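Local coordinates for protein Dot/Icm T4SS effector (Legionella pneumophila, PDB 6VVE) that acts as a bacterial effector kinase that is injected into host cells by the Dot/Icm secretion system and is switched on by host inositol hexakisphosphate, at residues 160-163 with 164-168; 195-199 with 200-204; 235-239 with 240-244; 285-288 with 289-292. All blocks are in the same frame, centred on the assembly; numbering follows the deposited sequence.

Contact 1: residues 160-163 with 164-168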
loop_
_atom_site.group_PDB
_atom_site.type_symbol
_atom_site.label_atom_id
_atom_site.label_comp_id
_atom_site.label_asym_id
_atom_site.label_seq_id
_atom_site.Cartn_x
_atom_site.Cartn_y
_atom_site.Cartn_z
ATOM N N PRO A 160 16.514 -6.900 -6.174
ATOM C CA PRO A 160 16.472 -5.645 -5.399
ATOM C C PRO A 160 15.141 -4.923 -5.498
ATOM O O PRO A 160 14.725 -4.283 -4.525
ATOM C CB PRO A 160 17.614 -4.816 -6.011
ATOM C CG PRO A 160 18.537 -5.835 -6.626
ATOM C CD PRO A 160 17.648 -6.939 -7.122
ATOM N N LYS A 161 14.460 -4.997 -6.648
ATOM C CA LYS A 161 13.144 -4.375 -6.767
ATOM C C LYS A 161 12.181 -4.927 -5.722
ATOM O O LYS A 161 11.468 -4.172 -5.044
ATOM C CB LYS A 161 12.576 -4.600 -8.166
ATOM C CG LYS A 161 13.216 -3.776 -9.255
ATOM C CD LYS A 161 12.457 -3.925 -10.565
ATOM C CE LYS A 161 13.236 -3.331 -11.727
ATOM N NZ LYS A 161 12.517 -3.500 -13.015
ATOM N N ILE A 162 12.138 -6.253 -5.590
ATOM C CA ILE A 162 11.220 -6.872 -4.644
ATOM C C ILE A 162 11.677 -6.611 -3.214
ATOM O O ILE A 162 10.860 -6.334 -2.331
ATOM C CB ILE A 162 11.091 -8.381 -4.940
ATOM C CG1 ILE A 162 10.755 -8.606 -6.415
ATOM C CG2 ILE A 162 10.034 -9.002 -4.041
ATOM C CD1 ILE A 162 10.528 -10.052 -6.791
ATOM N N GLU A 163 12.982 -6.703 -2.963
ATOM C CA GLU A 163 13.514 -6.389 -1.640
ATOM C C GLU A 163 13.101 -4.983 -1.212
ATOM O O GLU A 163 12.590 -4.783 -0.103
ATOM C CB GLU A 163 15.038 -6.531 -1.637
ATOM C CG GLU A 163 15.556 -7.874 -2.136
ATOM C CD GLU A 163 16.242 -8.696 -1.052
ATOM O OE1 GLU A 163 16.600 -8.135 0.004
ATOM O OE2 GLU A 163 16.415 -9.915 -1.259
ATOM N N GLU A 164 13.292 -3.999 -2.093
ATOM C CA GLU A 164 12.974 -2.622 -1.740
ATOM C C GLU A 164 11.481 -2.449 -1.491
ATOM O O GLU A 164 11.073 -1.712 -0.584
ATOM C CB GLU A 164 13.452 -1.680 -2.846
ATOM C CG GLU A 164 13.333 -0.207 -2.494
ATOM C CD GLU A 164 13.822 0.707 -3.603
ATOM O OE1 GLU A 164 14.293 0.194 -4.640
ATOM O OE2 GLU A 164 13.732 1.943 -3.437
ATOM N N PHE A 165 10.641 -3.126 -2.278
ATOM C CA PHE A 165 9.208 -3.039 -2.032
ATOM C C PHE A 165 8.835 -3.661 -0.691
ATOM O O PHE A 165 8.028 -3.101 0.059
ATOM C CB PHE A 165 8.423 -3.734 -3.143
ATOM C CG PHE A 165 6.965 -3.897 -2.820
ATOM C CD1 PHE A 165 6.070 -2.866 -3.044
ATOM C CD2 PHE A 165 6.497 -5.080 -2.245
ATOM C CE1 PHE A 165 4.727 -3.018 -2.734
ATOM C CE2 PHE A 165 5.167 -5.231 -1.924
ATOM C CZ PHE A 165 4.275 -4.202 -2.169
ATOM N N VAL A 166 9.417 -4.819 -0.373
ATOM C CA VAL A 166 9.090 -5.511 0.872
ATOM C C VAL A 166 9.442 -4.643 2.075
ATOM O O VAL A 166 8.656 -4.523 3.024
ATOM C CB VAL A 166 9.799 -6.874 0.934
ATOM C CG1 VAL A 166 9.818 -7.403 2.348
ATOM C CG2 VAL A 166 9.106 -7.859 -0.000
ATOM N N LEU A 167 10.636 -4.038 2.061
ATOM C CA LEU A 167 11.037 -3.175 3.172
ATOM C C LEU A 167 10.128 -1.953 3.265
ATOM O O LEU A 167 9.827 -1.467 4.361
ATOM C CB LEU A 167 12.492 -2.750 3.006
ATOM C CG LEU A 167 13.528 -3.869 3.122
ATOM C CD1 LEU A 167 14.914 -3.343 2.821
ATOM C CD2 LEU A 167 13.476 -4.523 4.490
ATOM N N ALA A 168 9.682 -1.435 2.121
ATOM C CA ALA A 168 8.709 -0.343 2.154
ATOM C C ALA A 168 7.386 -0.809 2.755
ATOM O O ALA A 168 6.756 -0.085 3.541
ATOM C CB ALA A 168 8.494 0.214 0.747
#
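Four successive carbonyls, those of Pro160, Lys161, Ile162 and Glu163, receive the backbone N-H groups of Glu164, Phe165, Val166 and Leu167, the i to i+4 ladder of helix 159-174. The shortest rung runs from Glu164 N to Pro160 O (2.8 Å), and the straightest, with 169° at the hydrogen, from Leu167 N to Glu163 O (3.0 Å). Pro160 has no N-H to give, but N-H groups of a first turn have no i-4 carbonyl within the helix, so proline is readily accommodated there. Methyl CG2 of Val166 stands beside the backbone N and brushes Ile162 O at 3.3 Å, while Ile162 CG2 and Val166 CG2 are 4.3 Å apart.

The polar ends of Lys161 and Glu163 find partners outside this turn. Lys161 NZ donates to the carbonyls of Thr197 and Glu198. Glu163 bends at chi2 (-114°); its OE2 accepts from the hydroxyl of Tyr236 and the side-chain amide (NE2) of Gln159, its OE1 from a backbone N-H of helix 288-299. With three hydrogen bonds divided between its oxygens, the carboxylate is probably stabilised as the anion, and the helix is tied to its neighbours by hydrogen bonds of charged groups to neutral ones.

Contact 2: residues 195-199 with 200-204. With ADP (adenosine-5'-diphosphate), chain C.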
loop_
_atom_site.group_PDB
_atom_site.type_symbol
_atom_site.label_atom_id
_atom_site.label_comp_id
_atom_site.label_asym_id
_atom_site.label_seq_id
_atom_site.Cartn_x
_atom_site.Cartn_y
_atom_site.Cartn_z
ATOM N N ILE A 195 3.163 -5.079 -9.232
ATOM C CA ILE A 195 3.501 -4.676 -10.592
ATOM C C ILE A 195 4.943 -4.184 -10.598
ATOM O O ILE A 195 5.317 -3.325 -9.788
ATOM C CB ILE A 195 2.556 -3.583 -11.117
ATOM C CG1 ILE A 195 1.096 -3.952 -10.866
ATOM C CG2 ILE A 195 2.798 -3.355 -12.607
ATOM C CD1 ILE A 195 0.641 -5.210 -11.571
ATOM N N ALA A 196 5.744 -4.715 -11.515
ATOM C CA ALA A 196 7.130 -4.302 -11.680
ATOM C C ALA A 196 7.222 -3.272 -12.797
ATOM O O ALA A 196 6.742 -3.512 -13.911
ATOM C CB ALA A 196 8.028 -5.498 -11.994
ATOM N N THR A 197 7.825 -2.122 -12.493
ATOM C CA THR A 197 8.117 -1.094 -13.476
ATOM C C THR A 197 9.623 -1.055 -13.716
ATOM O O THR A 197 10.369 -1.924 -13.254
ATOM C CB THR A 197 7.584 0.256 -13.010
ATOM O OG1 THR A 197 8.279 0.669 -11.829
ATOM C CG2 THR A 197 6.088 0.165 -12.713
ATOM N N GLU A 198 10.076 -0.035 -14.447
ATOM C CA GLU A 198 11.496 0.065 -14.772
ATOM C C GLU A 198 12.348 0.124 -13.506
ATOM O O GLU A 198 13.321 -0.625 -13.359
ATOM C CB GLU A 198 11.744 1.300 -15.640
ATOM C CG GLU A 198 11.013 1.285 -16.969
ATOM C CD GLU A 198 11.543 0.223 -17.919
ATOM O OE1 GLU A 198 12.569 -0.419 -17.603
ATOM O OE2 GLU A 198 10.932 0.035 -18.990
ATOM N N GLU A 199 11.986 1.007 -12.573
ATOM C CA GLU A 199 12.829 1.300 -11.426
ATOM C C GLU A 199 12.506 0.452 -10.203
ATOM O O GLU A 199 13.380 0.265 -9.347
ATOM C CB GLU A 199 12.696 2.778 -11.045
ATOM C CG GLU A 199 12.997 3.750 -12.169
ATOM C CD GLU A 199 14.482 3.949 -12.378
ATOM O OE1 GLU A 199 14.908 5.110 -12.541
ATOM O OE2 GLU A 199 15.223 2.942 -12.372
HETATM N N MSE A 200 11.290 -0.072 -10.098
HETATM C CA MSE A 200 10.836 -0.652 -8.855
HETATM C C MSE A 200 9.649 -1.587 -9.013
HETATM O O MSE A 200 9.184 -1.846 -10.125
HETATM C CB MSE A 200 10.452 0.478 -7.891
HETATM C CG MSE A 200 9.239 1.276 -8.369
HETATM SE SE MSE A 200 8.881 2.878 -7.304
HETATM C CE MSE A 200 10.435 3.928 -7.802
ATOM N N VAL A 201 9.161 -2.094 -7.884
ATOM C CA VAL A 201 7.910 -2.835 -7.813
ATOM C C VAL A 201 6.910 -1.986 -7.041
ATOM O O VAL A 201 7.238 -1.460 -5.969
ATOM C CB VAL A 201 8.111 -4.208 -7.151
ATOM C CG1 VAL A 201 6.777 -4.774 -6.688
ATOM C CG2 VAL A 201 8.789 -5.154 -8.110
ATOM N N LYS A 202 5.705 -1.842 -7.589
ATOM C CA LYS A 202 4.607 -1.142 -6.953
ATOM C C LYS A 202 3.473 -2.125 -6.676
ATOM O O LYS A 202 3.444 -3.250 -7.191
ATOM C CB LYS A 202 4.104 0.006 -7.835
ATOM C CG LYS A 202 5.187 0.967 -8.309
ATOM C CD LYS A 202 4.617 1.970 -9.311
ATOM C CE LYS A 202 5.682 2.934 -9.812
ATOM N NZ LYS A 202 6.089 3.911 -8.771
ATOM N N THR A 203 2.525 -1.695 -5.855
ATOM C CA THR A 203 1.357 -2.501 -5.542
ATOM C C THR A 203 0.093 -1.692 -5.818
ATOM O O THR A 203 0.031 -0.490 -5.524
ATOM C CB THR A 203 1.361 -2.982 -4.087
ATOM O OG1 THR A 203 0.265 -3.901 -3.892
ATOM C CG2 THR A 203 1.219 -1.822 -3.110
ATOM N N ILE A 204 -0.922 -2.367 -6.359
ATOM C CA ILE A 204 -2.169 -1.729 -6.758
ATOM C C ILE A 204 -3.325 -2.342 -5.980
ATOM O O ILE A 204 -3.116 -3.065 -4.999
ATOM C CB ILE A 204 -2.385 -1.872 -8.276
ATOM C CG1 ILE A 204 -2.346 -3.346 -8.686
ATOM C CG2 ILE A 204 -1.329 -1.083 -9.030
ATOM C CD1 ILE A 204 -2.730 -3.603 -10.142
HETATM P PB ADP C . -7.925 -6.952 -8.564
HETATM O O1B ADP C . -6.865 -7.703 -7.781
HETATM O O2B ADP C . -8.130 -7.482 -9.959
HETATM O O3B ADP C . -9.209 -6.688 -7.797
HETATM P PA ADP C . -7.886 -4.374 -9.760
HETATM O O1A ADP C . -7.575 -3.043 -9.128
HETATM O O2A ADP C . -9.313 -4.732 -10.080
HETATM O O3A ADP C . -7.274 -5.486 -8.769
HETATM O "O5'" ADP C . -7.022 -4.457 -11.105
HETATM C "C5'" ADP C . -7.317 -5.390 -12.132
HETATM C "C4'" ADP C . -6.316 -5.241 -13.247
HETATM O "O4'" ADP C . -6.355 -3.922 -13.828
HETATM C "C3'" ADP C . -4.855 -5.478 -12.794
HETATM O "O3'" ADP C . -4.454 -6.819 -12.870
HETATM C "C2'" ADP C . -4.056 -4.574 -13.757
HETATM O "O2'" ADP C . -3.651 -5.310 -14.896
HETATM C "C1'" ADP C . -5.039 -3.459 -14.156
HETATM N N9 ADP C . -4.688 -2.253 -13.380
HETATM C C8 ADP C . -5.191 -1.936 -12.167
HETATM N N7 ADP C . -4.657 -0.771 -11.716
HETATM C C5 ADP C . -3.800 -0.338 -12.656
HETATM C C6 ADP C . -2.907 0.825 -12.814
HETATM N N6 ADP C . -2.846 1.765 -11.852
HETATM N N1 ADP C . -2.168 0.917 -13.949
HETATM C C2 ADP C . -2.230 -0.025 -14.919
HETATM N N3 ADP C . -3.027 -1.106 -14.830
HETATM C C4 ADP C . -3.821 -1.314 -13.750
#
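The beta hairpin formed by strands 194-196 and 201-203 pairs Ile195 with Lys202 and runs on into Ile204, a residue of the ADP pocket. Ile195 and Lys202 are a hydrogen-bonded antiparallel pair: Ile195 N gives an almost perfectly straight bond to Lys202 O (2.8 Å, 179°), and Lys202 N returns one to Ile195 O at 2.7 Å. Ala196 and Val201 follow as the non-hydrogen-bonded pair, their CA atoms 4.2 Å apart. Here the small Ala196 CB meets Val201 CG2 on the face turned to helix 159-174, where Val201 lies against Phe165.

The position of the hairpin, after Asn193 and just before Asp205 of the ADP pocket, is consistent with the β7-β8 hairpin of the kinase fold, which would put Ile204 immediately ahead of the aspartate of a DFG-like metal site. Its CD1 lies 3.6 Å from C8 of ADP. Ile195 CG1 rests against that same methyl at 3.9 Å, a second apolar layer behind the one touching the adenine.

Near the turn, Met200 O, in a residue present as selenomethionine, takes two donors from Thr197. The backbone N arrives nearly head-on at 2.7 Å, whereas OG1 reaches the same oxygen at 3.2 Å from above the carbonyl plane. Threonine suits this place because OG1, set between its own backbone N and carbonyl carbon (chi1 65°), can supply that second bond. Its CG2 meets the aliphatic end of Lys202, which crosses it at about a right angle before NZ continues to the carbonyl of Glu126.

Contact 3: residues 235-239 with 240-244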
loop_
_atom_site.group_PDB
_atom_site.type_symbol
_atom_site.label_atom_id
_atom_site.label_comp_id
_atom_site.label_asym_id
_atom_site.label_seq_id
_atom_site.Cartn_x
_atom_site.Cartn_y
_atom_site.Cartn_z
ATOM N N VAL A 235 5.036 -12.001 1.942
ATOM C CA VAL A 235 5.364 -11.727 0.547
ATOM C C VAL A 235 6.798 -12.150 0.249
ATOM O O VAL A 235 7.070 -12.853 -0.737
ATOM C CB VAL A 235 5.137 -10.238 0.225
ATOM C CG1 VAL A 235 5.563 -9.933 -1.200
ATOM C CG2 VAL A 235 3.677 -9.857 0.446
ATOM N N TYR A 236 7.738 -11.738 1.102
ATOM C CA TYR A 236 9.141 -12.021 0.825
ATOM C C TYR A 236 9.426 -13.520 0.839
ATOM O O TYR A 236 10.104 -14.043 -0.051
ATOM C CB TYR A 236 10.039 -11.313 1.831
ATOM C CG TYR A 236 11.496 -11.409 1.450
ATOM C CD1 TYR A 236 12.049 -10.534 0.520
ATOM C CD2 TYR A 236 12.324 -12.372 2.015
ATOM C CE1 TYR A 236 13.386 -10.619 0.163
ATOM C CE2 TYR A 236 13.663 -12.455 1.671
ATOM C CZ TYR A 236 14.183 -11.584 0.738
ATOM O OH TYR A 236 15.507 -11.667 0.377
ATOM N N ASN A 237 8.924 -14.223 1.858
ATOM C CA ASN A 237 9.216 -15.651 1.982
ATOM C C ASN A 237 8.532 -16.464 0.891
ATOM O O ASN A 237 9.064 -17.492 0.476
ATOM C CB ASN A 237 8.800 -16.161 3.362
ATOM C CG ASN A 237 9.861 -15.901 4.413
ATOM O OD1 ASN A 237 10.631 -16.797 4.771
ATOM N ND2 ASN A 237 9.921 -14.668 4.905
ATOM N N PHE A 238 7.361 -16.028 0.421
ATOM C CA PHE A 238 6.717 -16.726 -0.687
ATOM C C PHE A 238 7.573 -16.654 -1.944
ATOM O O PHE A 238 7.677 -17.635 -2.689
ATOM C CB PHE A 238 5.335 -16.133 -0.962
ATOM C CG PHE A 238 4.629 -16.772 -2.128
ATOM C CD1 PHE A 238 4.039 -18.017 -2.001
ATOM C CD2 PHE A 238 4.564 -16.127 -3.356
ATOM C CE1 PHE A 238 3.396 -18.616 -3.073
ATOM C CE2 PHE A 238 3.914 -16.720 -4.433
ATOM C CZ PHE A 238 3.329 -17.968 -4.284
ATOM N N ILE A 239 8.209 -15.497 -2.187
ATOM C CA ILE A 239 8.990 -15.314 -3.408
ATOM C C ILE A 239 10.397 -15.876 -3.236
ATOM O O ILE A 239 10.963 -16.460 -4.168
ATOM C CB ILE A 239 9.011 -13.824 -3.789
ATOM C CG1 ILE A 239 7.580 -13.302 -3.967
ATOM C CG2 ILE A 239 9.817 -13.595 -5.045
ATOM C CD1 ILE A 239 7.497 -11.806 -4.248
ATOM N N TYR A 240 11.010 -15.668 -2.071
ATOM C CA TYR A 240 12.382 -16.111 -1.798
ATOM C C TYR A 240 12.374 -16.948 -0.530
ATOM O O TYR A 240 12.941 -16.558 0.496
ATOM C CB TYR A 240 13.341 -14.924 -1.654
ATOM C CG TYR A 240 13.353 -14.007 -2.848
ATOM C CD1 TYR A 240 13.852 -14.438 -4.078
ATOM C CD2 TYR A 240 12.870 -12.708 -2.754
ATOM C CE1 TYR A 240 13.855 -13.605 -5.178
ATOM C CE2 TYR A 240 12.873 -11.861 -3.850
ATOM C CZ TYR A 240 13.368 -12.310 -5.058
ATOM O OH TYR A 240 13.365 -11.476 -6.146
ATOM N N PRO A 241 11.742 -18.114 -0.571
ATOM C CA PRO A 241 11.675 -18.978 0.624
ATOM C C PRO A 241 13.066 -19.383 1.079
ATOM O O PRO A 241 14.024 -19.338 0.291
ATOM C CB PRO A 241 10.871 -20.194 0.139
ATOM C CG PRO A 241 11.039 -20.191 -1.374
ATOM C CD PRO A 241 11.091 -18.732 -1.747
ATOM N N PRO A 242 13.218 -19.775 2.339
ATOM C CA PRO A 242 14.524 -20.266 2.798
ATOM C C PRO A 242 14.914 -21.554 2.085
ATOM O O PRO A 242 14.068 -22.337 1.654
ATOM C CB PRO A 242 14.316 -20.512 4.299
ATOM C CG PRO A 242 13.023 -19.824 4.651
ATOM C CD PRO A 242 12.196 -19.824 3.394
ATOM N N THR A 243 16.222 -21.769 1.976
ATOM C CA THR A 243 16.790 -22.909 1.271
ATOM C C THR A 243 17.778 -23.625 2.177
ATOM O O THR A 243 18.575 -22.985 2.871
ATOM C CB THR A 243 17.489 -22.457 -0.024
ATOM O OG1 THR A 243 16.507 -22.098 -1.003
ATOM C CG2 THR A 243 18.358 -23.559 -0.571
ATOM N N ASP A 244 17.725 -24.952 2.166
ATOM C CA ASP A 244 18.592 -25.766 2.998
ATOM C C ASP A 244 19.775 -26.279 2.173
ATOM O O ASP A 244 19.992 -25.874 1.029
ATOM C CB ASP A 244 17.798 -26.916 3.628
ATOM C CG ASP A 244 17.336 -27.946 2.610
ATOM O OD1 ASP A 244 17.589 -27.770 1.396
ATOM O OD2 ASP A 244 16.712 -28.941 3.030
#
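Tyr240 packs against Ile239, and with Asn237 these residues have the most surface buried in the contact. One face of the Tyr240 ring receives the CG2 methyl of Ile239 in a CH-pi contact, 3.7 Å from the centroid and only 12° off the ring normal. CG2 points that way because it is anti to the backbone N, whereas CG1 takes the branch beside that N (chi1 -57°). A beta-branched residue suits the place, since one branch can cover the neighbouring ring while the other leads elsewhere, here toward Ile162. The Tyr236 ring approaches Tyr240 obliquely, with planes at 53° and centroids 5.3 Å apart, and its CE1 comes to 3.6 Å from Tyr240 CD2.

This is the C-terminal end of helix 231-239. Tyr240 N still donates to Tyr236 O (2.7 Å), but Tyr240 is the first residue to leave helical geometry, and two prolines follow. Pro241 N lies 2.9 Å from Asn237 O with no hydrogen to share, so the ladder of backbone bonds cannot continue through it; the ring sits against that carbonyl instead.

Asparagine suits position 237 because its amide both accepts and donates: OD1 takes the N-H of Ser285 and lies 3.7 Å from Pro242 CD, while ND2 gives to the carbonyl of Leu233. Outside these residues, Tyr240 OH is hydrogen-bonded to the carbonyl of Lys155.

Contact 4: residues 285-288 with 289-292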
loop_
_atom_site.group_PDB
_atom_site.type_symbol
_atom_site.label_atom_id
_atom_site.label_comp_id
_atom_site.label_asym_id
_atom_site.label_seq_id
_atom_site.Cartn_x
_atom_site.Cartn_y
_atom_site.Cartn_z
ATOM N N SER A 285 13.153 -16.440 5.662
ATOM C CA SER A 285 14.032 -15.554 4.913
ATOM C C SER A 285 13.768 -14.110 5.322
ATOM O O SER A 285 12.700 -13.767 5.838
ATOM C CB SER A 285 13.813 -15.718 3.404
ATOM O OG SER A 285 14.090 -17.047 3.015
ATOM N N LEU A 286 14.752 -13.258 5.070
ATOM C CA LEU A 286 14.642 -11.838 5.356
ATOM C C LEU A 286 15.310 -11.064 4.225
ATOM O O LEU A 286 16.305 -11.531 3.667
ATOM C CB LEU A 286 15.312 -11.474 6.690
ATOM C CG LEU A 286 14.733 -12.086 7.957
ATOM C CD1 LEU A 286 15.628 -11.756 9.143
ATOM C CD2 LEU A 286 13.322 -11.599 8.198
ATOM N N PRO A 287 14.778 -9.892 3.880
ATOM C CA PRO A 287 15.492 -9.032 2.920
ATOM C C PRO A 287 16.929 -8.831 3.368
ATOM O O PRO A 287 17.218 -8.739 4.563
ATOM C CB PRO A 287 14.690 -7.725 2.950
ATOM C CG PRO A 287 13.308 -8.149 3.358
ATOM C CD PRO A 287 13.511 -9.285 4.332
ATOM N N LYS A 288 17.836 -8.765 2.394
ATOM C CA LYS A 288 19.258 -8.710 2.711
ATOM C C LYS A 288 19.577 -7.572 3.674
ATOM O O LYS A 288 20.345 -7.751 4.623
ATOM C CB LYS A 288 20.076 -8.569 1.426
ATOM C CG LYS A 288 21.547 -8.906 1.597
ATOM C CD LYS A 288 22.327 -8.669 0.307
ATOM C CE LYS A 288 23.621 -9.473 0.286
ATOM N NZ LYS A 288 24.469 -9.213 1.481
ATOM N N LYS A 289 18.986 -6.393 3.452
ATOM C CA LYS A 289 19.333 -5.236 4.270
ATOM C C LYS A 289 18.816 -5.379 5.693
ATOM O O LYS A 289 19.459 -4.897 6.634
ATOM C CB LYS A 289 18.786 -3.954 3.643
ATOM C CG LYS A 289 19.230 -2.698 4.365
ATOM C CD LYS A 289 18.788 -1.432 3.640
ATOM C CE LYS A 289 19.398 -0.194 4.288
ATOM N NZ LYS A 289 19.063 1.051 3.540
ATOM N N LEU A 290 17.662 -6.032 5.875
ATOM C CA LEU A 290 17.136 -6.214 7.225
ATOM C C LEU A 290 17.995 -7.198 8.009
ATOM O O LEU A 290 18.314 -6.957 9.179
ATOM C CB LEU A 290 15.681 -6.682 7.170
ATOM C CG LEU A 290 15.015 -6.960 8.517
ATOM C CD1 LEU A 290 15.062 -5.730 9.407
ATOM C CD2 LEU A 290 13.580 -7.431 8.314
ATOM N N ALA A 291 18.372 -8.315 7.383
ATOM C CA ALA A 291 19.308 -9.234 8.018
ATOM C C ALA A 291 20.589 -8.509 8.404
ATOM O O ALA A 291 21.086 -8.651 9.528
ATOM C CB ALA A 291 19.611 -10.410 7.088
ATOM N N HIS A 292 21.137 -7.720 7.480
ATOM C CA HIS A 292 22.348 -6.963 7.769
ATOM C C HIS A 292 22.126 -6.001 8.931
ATOM O O HIS A 292 22.943 -5.931 9.858
ATOM C CB HIS A 292 22.791 -6.203 6.520
ATOM C CG HIS A 292 23.972 -5.311 6.743
ATOM N ND1 HIS A 292 23.859 -3.941 6.849
ATOM C CD2 HIS A 292 25.288 -5.593 6.879
ATOM C CE1 HIS A 292 25.057 -3.419 7.039
ATOM N NE2 HIS A 292 25.942 -4.400 7.058
#
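Leu286 and Leu290 meet obliquely through their CD2 methyls, 4.2 Å apart, on the packed side of the start of helix 288-299. Pro287 CD approaches the same Leu290 methyl at 4.4 Å, and CB of Ala291 lies equally far from Leu286 CB. Other helices lie against the patch: Leu286 and Ala291 both touch Tyr279, Leu286 also Leu233, and Pro287 touches Tyr236. Alanine is apt where the helix comes near Leu286, because a single methyl fills the position without pushing the loop away.

Pro287 is the N-cap residue, and the packing is tightest in the backbone bonds here. Its carbonyl opens the ladder by taking Ala291 N at 3.1 Å in a nearly straight bond (174°), and Leu290 N adds a weak, bent bond to this oxygen. The ring fits the extended backbone (phi -52°, psi 144°) but offers no capping group; the Glu163 carboxylate, through OE1, accepts the Lys288 N-H instead.

The other side is solvent-facing. Lys288 and Lys289 are exposed, and the Lys289 chain runs fully extended away from the turn. His292, also exposed, gives its N-H to Lys288 O (3.0 Å) and keeps CB 3.5 Å from that oxygen, while its ring end leads away.

How the contacts relate
Contact 1 is the hub: helix 159-174 touches all three others. Toward contact 2, 10 Å away between centres, Lys161 NZ lies 2.7 Å from Thr197 O, and the Phe165 ring packs on the hairpin, CE1 lying 3.6 Å from Thr203 CB. Toward contact 3, Ile162 CG2 is 3.8 Å from Ile239 CD1; Glu163 reaches contacts 3 and 4 alike. Those two join directly through Ser285, whose OG is 2.8 Å from Tyr240 O. Contact 2 alone reaches ADP, with the Ile204 side chain about 9 Å from manganese. Contacts 2 and 4 are separate, about 12 Å between nearest atoms, so contact 1 bridges the nucleotide side and the C-terminal helices.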